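PDB 4CZW: PAN2-PAN3 deadenylation complex catalytic subunit pan2 from Neurospora crassa, which shortens the poly(A) tails of mRNA as the catalytic exonuclease subunit of the PAN2-PAN3 deadenylation complex. Local coordinates for residues A[175-178]-A[179-183]; A[187-191]-A[192-196]; A[362-366]-A[367-371]; A[608-611]-A[612-616]. All blocks are in the same frame, centred on the assembly; numbering follows the deposited sequence.

Contact 1: A[175-178]-A[179-183]; sequences LVKR and LLETD
Lys177 reaches over Glu181 to meet Asp183, tying the C-terminal turn of helix 172-180, a helix of the pseudo-UCH (USP-like) domain, to the chain that follows it. Its chain runs straight from CA to CE, with CG anti to the backbone N (chi1 -173°), and turns only at the final torsion, which brings NZ round to Asp183 OD1 at 3.0 Å. This is a salt bridge, but its hydrogen bond is weak, and OD2 lies farther from the ammonium. Beneath the lysine chain the Glu181 carboxylate touches methylenes, OE1 lying 3.5 Å from Lys177 CG. OE1 stays 4.2 Å from Lys177 NZ, so Glu181 adds opposite charge nearby without forming a second salt bridge.

The apolar side of the turn is built from Val176 and the leucines Leu175, Leu179 and Leu180. Leu179 CD1 rests against Leu175 CG at 3.9 Å, the two side chains crossing at a slant. With CG2 of Val176 anti to the backbone N, this methyl is the one that meets Leu180 CD1, at 4.1 Å. Along the backbone, Leu180 N bonds to Val176 O at 3.2 Å and Glu181 N to Lys177 O at 3.0 Å. Glu181 is the first residue to leave helical geometry.

Val176 and Leu175 pack on Tyr149 of helix 130-149, while Leu179 and Leu180 meet Met66 of helix 61-71. Arg178 makes a cation-pi contact with Phe164. The helix end thus packs on both helices, and a short loop leads from it into strand 183-190, where the Asp183 backbone pairs with strand 250-262.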
loop_
_atom_site.group_PDB
_atom_site.type_symbol
_atom_site.label_atom_id
_atom_site.label_comp_id
_atom_site.label_asym_id
_atom_site.label_seq_id
_atom_site.Cartn_x
_atom_site.Cartn_y
_atom_site.Cartn_z
ATOM N N LEU A 175 9.605 -0.350 -20.094
ATOM C CA LEU A 175 8.475 0.398 -19.560
ATOM C C LEU A 175 8.738 0.914 -18.149
ATOM O O LEU A 175 8.556 2.098 -17.872
ATOM C CB LEU A 175 7.214 -0.464 -19.570
ATOM C CG LEU A 175 5.934 0.316 -19.279
ATOM C CD1 LEU A 175 5.810 1.463 -20.266
ATOM C CD2 LEU A 175 4.717 -0.590 -19.340
ATOM N N VAL A 176 9.168 0.020 -17.262
ATOM C CA VAL A 176 9.417 0.384 -15.871
ATOM C C VAL A 176 10.575 1.379 -15.772
ATOM O O VAL A 176 10.673 2.143 -14.811
ATOM C CB VAL A 176 9.716 -0.864 -15.004
ATOM C CG1 VAL A 176 11.071 -1.463 -15.358
ATOM C CG2 VAL A 176 9.647 -0.522 -13.521
ATOM N N LYS A 177 11.437 1.376 -16.783
ATOM C CA LYS A 177 12.565 2.297 -16.832
ATOM C C LYS A 177 12.091 3.702 -17.188
ATOM O O LYS A 177 12.553 4.689 -16.617
ATOM C CB LYS A 177 13.606 1.808 -17.840
ATOM C CG LYS A 177 14.899 2.601 -17.843
ATOM C CD LYS A 177 15.928 1.961 -18.761
ATOM C CE LYS A 177 17.237 2.730 -18.748
ATOM N NZ LYS A 177 17.059 4.129 -19.218
ATOM N N ARG A 178 11.158 3.783 -18.129
ATOM C CA ARG A 178 10.604 5.062 -18.557
ATOM C C ARG A 178 9.693 5.651 -17.480
ATOM O O ARG A 178 9.456 6.859 -17.441
ATOM C CB ARG A 178 9.840 4.893 -19.875
ATOM C CG ARG A 178 9.349 6.192 -20.497
ATOM C CD ARG A 178 8.760 5.956 -21.879
ATOM N NE ARG A 178 8.264 7.190 -22.481
ATOM C CZ ARG A 178 7.815 7.284 -23.728
ATOM N NH1 ARG A 178 7.800 6.216 -24.514
ATOM N NH2 ARG A 178 7.381 8.448 -24.192
ATOM N N LEU A 179 9.198 4.788 -16.598
ATOM C CA LEU A 179 8.256 5.199 -15.563
ATOM C C LEU A 179 8.940 5.735 -14.306
ATOM O O LEU A 179 8.464 6.695 -13.700
ATOM C CB LEU A 179 7.344 4.027 -15.190
ATOM C CG LEU A 179 6.277 3.637 -16.214
ATOM C CD1 LEU A 179 5.719 2.256 -15.909
ATOM C CD2 LEU A 179 5.161 4.669 -16.241
ATOM N N LEU A 180 10.053 5.121 -13.918
ATOM C CA LEU A 180 10.672 5.435 -12.633
ATOM C C LEU A 180 12.099 5.975 -12.737
ATOM O O LEU A 180 12.555 6.696 -11.850
ATOM C CB LEU A 180 10.669 4.192 -11.739
ATOM C CG LEU A 180 9.319 3.514 -11.497
ATOM C CD1 LEU A 180 9.475 2.334 -10.549
ATOM C CD2 LEU A 180 8.297 4.508 -10.962
ATOM N N GLU A 181 12.802 5.631 -13.811
ATOM C CA GLU A 181 14.218 5.981 -13.920
ATOM C C GLU A 181 14.486 7.284 -14.664
ATOM O O GLU A 181 13.758 7.656 -15.585
ATOM C CB GLU A 181 14.994 4.857 -14.609
ATOM C CG GLU A 181 15.137 3.593 -13.789
ATOM C CD GLU A 181 16.191 2.661 -14.349
ATOM O OE1 GLU A 181 17.024 3.125 -15.157
ATOM O OE2 GLU A 181 16.190 1.467 -13.985
ATOM N N THR A 182 15.545 7.970 -14.249
ATOM C CA THR A 182 16.086 9.090 -15.003
ATOM C C THR A 182 17.200 8.572 -15.906
ATOM O O THR A 182 18.324 8.356 -15.453
ATOM C CB THR A 182 16.634 10.198 -14.085
ATOM O OG1 THR A 182 15.582 10.697 -13.249
ATOM C CG2 THR A 182 17.205 11.343 -14.910
ATOM N N ASP A 183 16.875 8.357 -17.176
ATOM C CA ASP A 183 17.835 7.819 -18.133
ATOM C C ASP A 183 18.998 8.783 -18.339
ATOM O O ASP A 183 18.839 9.842 -18.947
ATOM C CB ASP A 183 17.149 7.521 -19.468
ATOM C CG ASP A 183 18.079 6.870 -20.470
ATOM O OD1 ASP A 183 19.022 6.171 -20.043
ATOM O OD2 ASP A 183 17.866 7.054 -21.687
#

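Contact 2: A[187-191]-A[192-196]; sequences QIKCM and HCQHV. With ZN (zinc ion), chain C.
A Cys-X-X-Cys turn at the tip of strand 183-190 supplies half of a four-cysteine zinc site, Cys190 SG binding the metal at 2.3 Å and Cys193 SG at 2.2 Å; Cys245 and Cys248 complete it. Cys190 points its sulfur anti to the backbone N (chi1 174°), into the turn, where two amides converge on it. His192 N donates to Cys190 SG at 3.4 Å, and Cys193 N adds a weak, longer bond to the same sulfur.

Below the turn the chain doubles back antiparallel. Cys190 N donates to His195 O at 2.8 Å, and Lys189 and Val196 form a non-hydrogen-bonded pair with their side chains alongside each other. Lys189 bends at chi3 (-64°), bringing CE to 3.6 Å from Val196 CG1, while its CD passes Gln194 OE1. Were Lys189 replaced by an alanine, the loss of the chain beyond CB is likely to cost Val196 CG1 its contact with CE and Gln194 OE1 its contact with CD. Gln194 NE2 makes a weak bond to Met191 O, a selenomethionine carbonyl, across the turn.

The amides gathered on Cys190 SG would probably help offset the negative charge that zinc-bound thiolates carry.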
loop_
_atom_site.group_PDB
_atom_site.type_symbol
_atom_site.label_atom_id
_atom_site.label_comp_id
_atom_site.label_asym_id
_atom_site.label_seq_id
_atom_site.Cartn_x
_atom_site.Cartn_y
_atom_site.Cartn_z
ATOM N N GLN A 187 29.550 11.697 -18.516
ATOM C CA GLN A 187 30.612 11.916 -19.488
ATOM C C GLN A 187 31.862 12.432 -18.785
ATOM O O GLN A 187 31.905 13.576 -18.333
ATOM C CB GLN A 187 30.171 12.900 -20.572
ATOM C CG GLN A 187 31.291 13.322 -21.511
ATOM C CD GLN A 187 30.875 14.426 -22.463
ATOM O OE1 GLN A 187 29.865 14.317 -23.157
ATOM N NE2 GLN A 187 31.653 15.502 -22.496
ATOM N N ILE A 188 32.874 11.577 -18.691
ATOM C CA ILE A 188 34.125 11.939 -18.037
ATOM C C ILE A 188 35.175 12.348 -19.064
ATOM O O ILE A 188 35.707 11.509 -19.791
ATOM C CB ILE A 188 34.665 10.781 -17.182
ATOM C CG1 ILE A 188 33.598 10.316 -16.188
ATOM C CG2 ILE A 188 35.933 11.201 -16.457
ATOM C CD1 ILE A 188 34.036 9.161 -15.316
ATOM N N LYS A 189 35.467 13.643 -19.121
ATOM C CA LYS A 189 36.413 14.170 -20.095
ATOM C C LYS A 189 37.714 14.625 -19.443
ATOM O O LYS A 189 37.703 15.413 -18.498
ATOM C CB LYS A 189 35.787 15.333 -20.868
ATOM C CG LYS A 189 36.749 16.039 -21.811
ATOM C CD LYS A 189 36.114 17.266 -22.448
ATOM C CE LYS A 189 34.936 16.890 -23.331
ATOM N NZ LYS A 189 34.347 18.077 -24.010
ATOM N N CYS A 190 38.834 14.120 -19.950
ATOM C CA CYS A 190 40.145 14.595 -19.528
ATOM C C CYS A 190 40.330 16.029 -20.003
ATOM O O CYS A 190 40.130 16.328 -21.177
ATOM C CB CYS A 190 41.256 13.696 -20.079
ATOM S SG CYS A 190 42.941 14.283 -19.756
HETATM N N MSE A 191 40.706 16.919 -19.092
HETATM C CA MSE A 191 40.832 18.332 -19.432
HETATM C C MSE A 191 42.168 18.656 -20.095
HETATM O O MSE A 191 42.486 19.823 -20.324
HETATM C CB MSE A 191 40.642 19.197 -18.184
HETATM C CG MSE A 191 39.263 19.077 -17.557
HETATM SE SE MSE A 191 39.002 20.317 -16.078
HETATM C CE MSE A 191 39.219 21.992 -17.051
ATOM N N HIS A 192 42.948 17.625 -20.408
ATOM C CA HIS A 192 44.233 17.823 -21.071
ATOM C C HIS A 192 44.182 17.380 -22.531
ATOM O O HIS A 192 44.403 18.183 -23.437
ATOM C CB HIS A 192 45.342 17.069 -20.335
ATOM C CG HIS A 192 46.720 17.394 -20.826
ATOM N ND1 HIS A 192 47.316 18.618 -20.611
ATOM C CD2 HIS A 192 47.616 16.656 -21.523
ATOM C CE1 HIS A 192 48.522 18.620 -21.153
ATOM N NE2 HIS A 192 48.727 17.441 -21.713
ATOM N N CYS A 193 43.890 16.101 -22.755
ATOM C CA CYS A 193 43.853 15.550 -24.106
ATOM C C CYS A 193 42.428 15.447 -24.642
ATOM O O CYS A 193 42.199 14.884 -25.714
ATOM C CB CYS A 193 44.523 14.175 -24.143
ATOM S SG CYS A 193 43.689 12.912 -23.161
ATOM N N GLN A 194 41.477 15.984 -23.881
ATOM C CA GLN A 194 40.071 16.058 -24.283
ATOM C C GLN A 194 39.455 14.691 -24.591
ATOM O O GLN A 194 38.488 14.597 -25.346
ATOM C CB GLN A 194 39.916 16.982 -25.495
ATOM C CG GLN A 194 40.619 18.321 -25.340
ATOM C CD GLN A 194 40.237 19.036 -24.059
ATOM O OE1 GLN A 194 39.062 19.106 -23.698
ATOM N NE2 GLN A 194 41.234 19.569 -23.360
ATOM N N HIS A 195 40.011 13.639 -23.998
ATOM C CA HIS A 195 39.487 12.290 -24.188
ATOM C C HIS A 195 38.263 12.057 -23.310
ATOM O O HIS A 195 38.250 12.434 -22.139
ATOM C CB HIS A 195 40.561 11.245 -23.883
ATOM C CG HIS A 195 40.087 9.832 -24.025
ATOM N ND1 HIS A 195 39.666 9.306 -25.227
ATOM C CD2 HIS A 195 39.965 8.836 -23.115
ATOM C CE1 HIS A 195 39.306 8.047 -25.053
ATOM N NE2 HIS A 195 39.478 7.737 -23.780
ATOM N N VAL A 196 37.236 11.433 -23.879
ATOM C CA VAL A 196 35.999 11.183 -23.147
ATOM C C VAL A 196 35.770 9.695 -22.892
ATOM O O VAL A 196 36.047 8.853 -23.747
ATOM C CB VAL A 196 34.777 11.759 -23.894
ATOM C CG1 VAL A 196 34.782 13.277 -23.825
ATOM C CG2 VAL A 196 34.757 11.285 -25.340
HETATM ZN ZN ZN C . 44.033 12.614 -20.958
#

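Contact 3: A[362-366]-A[367-371]; sequences HLFND and FSVRG
The ring of Phe364 lies alongside Val369, both side chains pointing the same way from a non-hydrogen-bonded pair; with CG anti to the carbonyl carbon (chi1 -70°), Phe364 brings CD1 to 3.8 Å from Val369 CG2, and its ring also meets that of Tyr59, planes at about 35°. The guanidinium of Arg370 takes Ser368 OG at its edge, in plane, through NH1 at 2.9 Å. His362 CD2 meets Gly371 CA at 3.6 Å, and its ring packs edge-to-face with Tyr38, as Phe367 does with Phe30 and Phe33.

These groups decorate a beta hairpin of the pseudo-UCH domain with a two-residue loop (Asp366, Phe367), closed by a type II' turn from Asn365 to Ser368. Ser368 N donates to Asn365 O at 2.9 Å, and Leu363 N to Arg370 O at 2.6 Å. Loss of the His362 imidazole, as with a serine here, is likely to leave Tyr38 and the Arg360 carbonyl without their partner and Gly371 uncovered on that side.

The buried polar groups of the turn are satisfied from outside the hairpin, Asn365 by Arg14, Glu12 and His341, and Asp366 by the side-chain amides of Asn43 and Asn51, which probably holds the turn in place.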
loop_
_atom_site.group_PDB
_atom_site.type_symbol
_atom_site.label_atom_id
_atom_site.label_comp_id
_atom_site.label_asym_id
_atom_site.label_seq_id
_atom_site.Cartn_x
_atom_site.Cartn_y
_atom_site.Cartn_z
ATOM N N HIS A 362 -6.130 16.861 0.503
ATOM C CA HIS A 362 -6.499 16.275 1.787
ATOM C C HIS A 362 -5.281 16.046 2.676
ATOM O O HIS A 362 -4.192 15.740 2.190
ATOM C CB HIS A 362 -7.240 14.952 1.583
ATOM C CG HIS A 362 -8.639 15.113 1.079
ATOM N ND1 HIS A 362 -8.928 15.438 -0.229
ATOM C CD2 HIS A 362 -9.831 14.994 1.710
ATOM C CE1 HIS A 362 -10.238 15.510 -0.382
ATOM N NE2 HIS A 362 -10.809 15.246 0.779
ATOM N N LEU A 363 -5.477 16.195 3.981
ATOM C CA LEU A 363 -4.426 15.924 4.952
ATOM C C LEU A 363 -4.555 14.508 5.504
ATOM O O LEU A 363 -5.547 14.174 6.151
ATOM C CB LEU A 363 -4.472 16.941 6.094
ATOM C CG LEU A 363 -3.614 16.626 7.321
ATOM C CD1 LEU A 363 -2.141 16.548 6.952
ATOM C CD2 LEU A 363 -3.844 17.655 8.418
ATOM N N PHE A 364 -3.551 13.679 5.240
ATOM C CA PHE A 364 -3.549 12.309 5.737
ATOM C C PHE A 364 -2.621 12.157 6.937
ATOM O O PHE A 364 -1.494 11.678 6.807
ATOM C CB PHE A 364 -3.141 11.334 4.629
ATOM C CG PHE A 364 -4.170 11.184 3.545
ATOM C CD1 PHE A 364 -5.182 10.244 3.660
ATOM C CD2 PHE A 364 -4.125 11.977 2.412
ATOM C CE1 PHE A 364 -6.131 10.101 2.664
ATOM C CE2 PHE A 364 -5.071 11.839 1.413
ATOM C CZ PHE A 364 -6.075 10.899 1.539
ATOM N N ASN A 365 -3.099 12.579 8.103
ATOM C CA ASN A 365 -2.365 12.389 9.347
ATOM C C ASN A 365 -2.713 11.036 9.951
ATOM O O ASN A 365 -3.547 10.946 10.853
ATOM C CB ASN A 365 -2.674 13.517 10.334
ATOM C CG ASN A 365 -1.852 13.424 11.607
ATOM O OD1 ASN A 365 -0.917 12.628 11.702
ATOM N ND2 ASN A 365 -2.194 14.248 12.590
ATOM N N ASP A 366 -2.065 9.992 9.438
ATOM C CA ASP A 366 -2.374 8.612 9.800
ATOM C C ASP A 366 -3.852 8.309 9.554
ATOM O O ASP A 366 -4.332 8.439 8.429
ATOM C CB ASP A 366 -1.992 8.330 11.256
ATOM C CG ASP A 366 -0.491 8.253 11.458
ATOM O OD1 ASP A 366 0.189 7.612 10.629
ATOM O OD2 ASP A 366 0.013 8.836 12.441
ATOM N N PHE A 367 -4.572 7.910 10.598
ATOM C CA PHE A 367 -5.985 7.579 10.442
ATOM C C PHE A 367 -6.872 8.812 10.602
ATOM O O PHE A 367 -8.099 8.713 10.572
ATOM C CB PHE A 367 -6.403 6.485 11.431
ATOM C CG PHE A 367 -6.096 6.802 12.867
ATOM C CD1 PHE A 367 -7.014 7.475 13.656
ATOM C CD2 PHE A 367 -4.896 6.406 13.436
ATOM C CE1 PHE A 367 -6.737 7.761 14.980
ATOM C CE2 PHE A 367 -4.613 6.689 14.759
ATOM C CZ PHE A 367 -5.535 7.364 15.532
ATOM N N SER A 368 -6.246 9.972 10.768
ATOM C CA SER A 368 -6.978 11.233 10.810
ATOM C C SER A 368 -6.927 11.914 9.446
ATOM O O SER A 368 -5.890 12.446 9.045
ATOM C CB SER A 368 -6.410 12.155 11.889
ATOM O OG SER A 368 -7.114 13.384 11.932
ATOM N N VAL A 369 -8.050 11.892 8.736
ATOM C CA VAL A 369 -8.119 12.444 7.388
ATOM C C VAL A 369 -9.016 13.676 7.336
ATOM O O VAL A 369 -10.119 13.674 7.882
ATOM C CB VAL A 369 -8.637 11.395 6.387
ATOM C CG1 VAL A 369 -8.659 11.964 4.976
ATOM C CG2 VAL A 369 -7.781 10.141 6.451
ATOM N N ARG A 370 -8.538 14.724 6.673
ATOM C CA ARG A 370 -9.270 15.982 6.605
ATOM C C ARG A 370 -9.027 16.686 5.275
ATOM O O ARG A 370 -7.923 16.632 4.733
ATOM C CB ARG A 370 -8.860 16.890 7.763
ATOM C CG ARG A 370 -10.014 17.526 8.512
ATOM C CD ARG A 370 -9.548 18.049 9.861
ATOM N NE ARG A 370 -10.093 17.273 10.971
ATOM C CZ ARG A 370 -9.601 16.109 11.387
ATOM N NH1 ARG A 370 -8.549 15.576 10.780
ATOM N NH2 ARG A 370 -10.163 15.475 12.406
ATOM N N GLY A 371 -10.060 17.341 4.753
ATOM C CA GLY A 371 -9.928 18.110 3.528
ATOM C C GLY A 371 -9.321 19.471 3.805
ATOM O O GLY A 371 -9.652 20.115 4.801
#

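Contact 4: A[608-611]-A[612-616]; sequences AQTA and LKLYR
Thr610 and Leu614 meet one turn apart on helix 604-623, Thr610 CG2 lying 4.3 Å from Leu614 CD1. Leu614 has CG anti to its carbonyl carbon (chi1 -73°), which lays CG back against Thr610 O at 3.3 Å. Lys613 starts in the same way, its CG 3.2 Å from Gln609 O, and then runs fully extended away from the first turn. Beneath them four successive i to i+4 backbone bonds hold the helix, beginning with Leu612 N to Ala608 O at 3.1 Å, passing through Lys613 N to Gln609 O and Leu614 N to Thr610 O, and ending with Tyr615 N to Ala611 O at 3.0 Å.

This helix belongs to the RNase H-like fold of a DEDD-type exonuclease. Asp607, probably a ligand of the catalytic metals, directly precedes Ala608, whose methyl lies about 4 Å from the side chain of Asp445, another probable ligand.

The Thr610 hydroxyl is bonded to Glu606 O one turn back, while Thr610 and Leu614 together press on Leu585 of helix 585-592. On another side Ala611, Leu612 and Tyr615 pack on Leu547 of strand 545-548. Gln609 NE2 bonds to Gly488 O.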
loop_
_atom_site.group_PDB
_atom_site.type_symbol
_atom_site.label_atom_id
_atom_site.label_comp_id
_atom_site.label_asym_id
_atom_site.label_seq_id
_atom_site.Cartn_x
_atom_site.Cartn_y
_atom_site.Cartn_z
ATOM N N ALA A 608 -16.671 -22.654 10.184
ATOM C CA ALA A 608 -17.114 -22.108 8.907
ATOM C C ALA A 608 -18.389 -22.807 8.454
ATOM O O ALA A 608 -19.324 -22.167 7.974
ATOM C CB ALA A 608 -16.024 -22.248 7.858
ATOM N N GLN A 609 -18.414 -24.127 8.613
ATOM C CA GLN A 609 -19.588 -24.926 8.284
ATOM C C GLN A 609 -20.761 -24.574 9.189
ATOM O O GLN A 609 -21.913 -24.576 8.756
ATOM C CB GLN A 609 -19.268 -26.418 8.396
ATOM C CG GLN A 609 -18.299 -26.931 7.344
ATOM C CD GLN A 609 -17.791 -28.325 7.654
ATOM O OE1 GLN A 609 -17.679 -28.713 8.817
ATOM N NE2 GLN A 609 -17.483 -29.087 6.612
ATOM N N THR A 610 -20.459 -24.274 10.450
ATOM C CA THR A 610 -21.479 -23.897 11.423
ATOM C C THR A 610 -22.181 -22.608 11.010
ATOM O O THR A 610 -23.410 -22.527 11.023
ATOM C CB THR A 610 -20.876 -23.714 12.829
ATOM O OG1 THR A 610 -20.292 -24.948 13.267
ATOM C CG2 THR A 610 -21.947 -23.285 13.820
ATOM N N ALA A 611 -21.389 -21.605 10.641
ATOM C CA ALA A 611 -21.923 -20.321 10.202
ATOM C C ALA A 611 -22.767 -20.481 8.943
ATOM O O ALA A 611 -23.789 -19.816 8.782
ATOM C CB ALA A 611 -20.792 -19.333 9.962
ATOM N N LEU A 612 -22.331 -21.371 8.056
ATOM C CA LEU A 612 -23.064 -21.648 6.828
ATOM C C LEU A 612 -24.412 -22.289 7.142
ATOM O O LEU A 612 -25.426 -21.952 6.530
ATOM C CB LEU A 612 -22.248 -22.553 5.904
ATOM C CG LEU A 612 -22.898 -22.899 4.563
ATOM C CD1 LEU A 612 -23.187 -21.636 3.767
ATOM C CD2 LEU A 612 -22.024 -23.854 3.764
ATOM N N LYS A 613 -24.414 -23.213 8.098
ATOM C CA LYS A 613 -25.646 -23.853 8.547
ATOM C C LYS A 613 -26.594 -22.831 9.160
ATOM O O LYS A 613 -27.805 -22.878 8.936
ATOM C CB LYS A 613 -25.344 -24.957 9.564
ATOM C CG LYS A 613 -24.689 -26.197 8.980
ATOM C CD LYS A 613 -24.428 -27.229 10.066
ATOM C CE LYS A 613 -23.903 -28.529 9.482
ATOM N NZ LYS A 613 -23.657 -29.547 10.540
ATOM N N LEU A 614 -26.034 -21.908 9.936
ATOM C CA LEU A 614 -26.818 -20.864 10.583
ATOM C C LEU A 614 -27.469 -19.938 9.561
ATOM O O LEU A 614 -28.599 -19.490 9.751
ATOM C CB LEU A 614 -25.942 -20.054 11.541
ATOM C CG LEU A 614 -25.533 -20.755 12.837
ATOM C CD1 LEU A 614 -24.543 -19.903 13.612
ATOM C CD2 LEU A 614 -26.756 -21.061 13.687
ATOM N N TYR A 615 -26.753 -19.653 8.478
ATOM C CA TYR A 615 -27.290 -18.800 7.426
ATOM C C TYR A 615 -28.414 -19.501 6.670
ATOM O O TYR A 615 -29.379 -18.863 6.249
ATOM C CB TYR A 615 -26.193 -18.375 6.449
ATOM C CG TYR A 615 -26.726 -17.585 5.273
ATOM C CD1 TYR A 615 -27.126 -16.264 5.426
ATOM C CD2 TYR A 615 -26.840 -18.163 4.015
ATOM C CE1 TYR A 615 -27.620 -15.538 4.358
ATOM C CE2 TYR A 615 -27.333 -17.445 2.942
ATOM C CZ TYR A 615 -27.721 -16.133 3.119
ATOM O OH TYR A 615 -28.213 -15.414 2.054
ATOM N N ARG A 616 -28.281 -20.812 6.495
ATOM C CA ARG A 616 -29.308 -21.589 5.811
ATOM C C ARG A 616 -30.588 -21.626 6.638
ATOM O O ARG A 616 -31.689 -21.581 6.090
ATOM C CB ARG A 616 -28.814 -23.009 5.525
ATOM C CG ARG A 616 -27.680 -23.076 4.513
ATOM C CD ARG A 616 -28.015 -22.278 3.261
ATOM N NE ARG A 616 -26.948 -22.335 2.268
ATOM C CZ ARG A 616 -26.912 -21.591 1.166
ATOM N NH1 ARG A 616 -27.884 -20.724 0.917
ATOM N NH2 ARG A 616 -25.901 -21.710 0.316
#

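Contacts 1, 2 and 3 belong to the pseudo-UCH domain, contact 4 to the exonuclease domain. Contact 1 is followed closely in the chain by contact 2, helix 172-180 leading into strand 183-190, and their centres are about 29 Å apart. Only contact 2 supplies zinc ligands; contact 1 lies near the other site, the side chain of Val176 about 9 Å from that of His70. Contact 3 is about 31 Å from contact 1, centre to centre. Contact 4, beside the probable catalytic metal ligands, lies about 39 Å from contact 3 and about 78 Å from contact 2 between centres, contacts 2 and 4 flanking the centre of the chain from opposite sides.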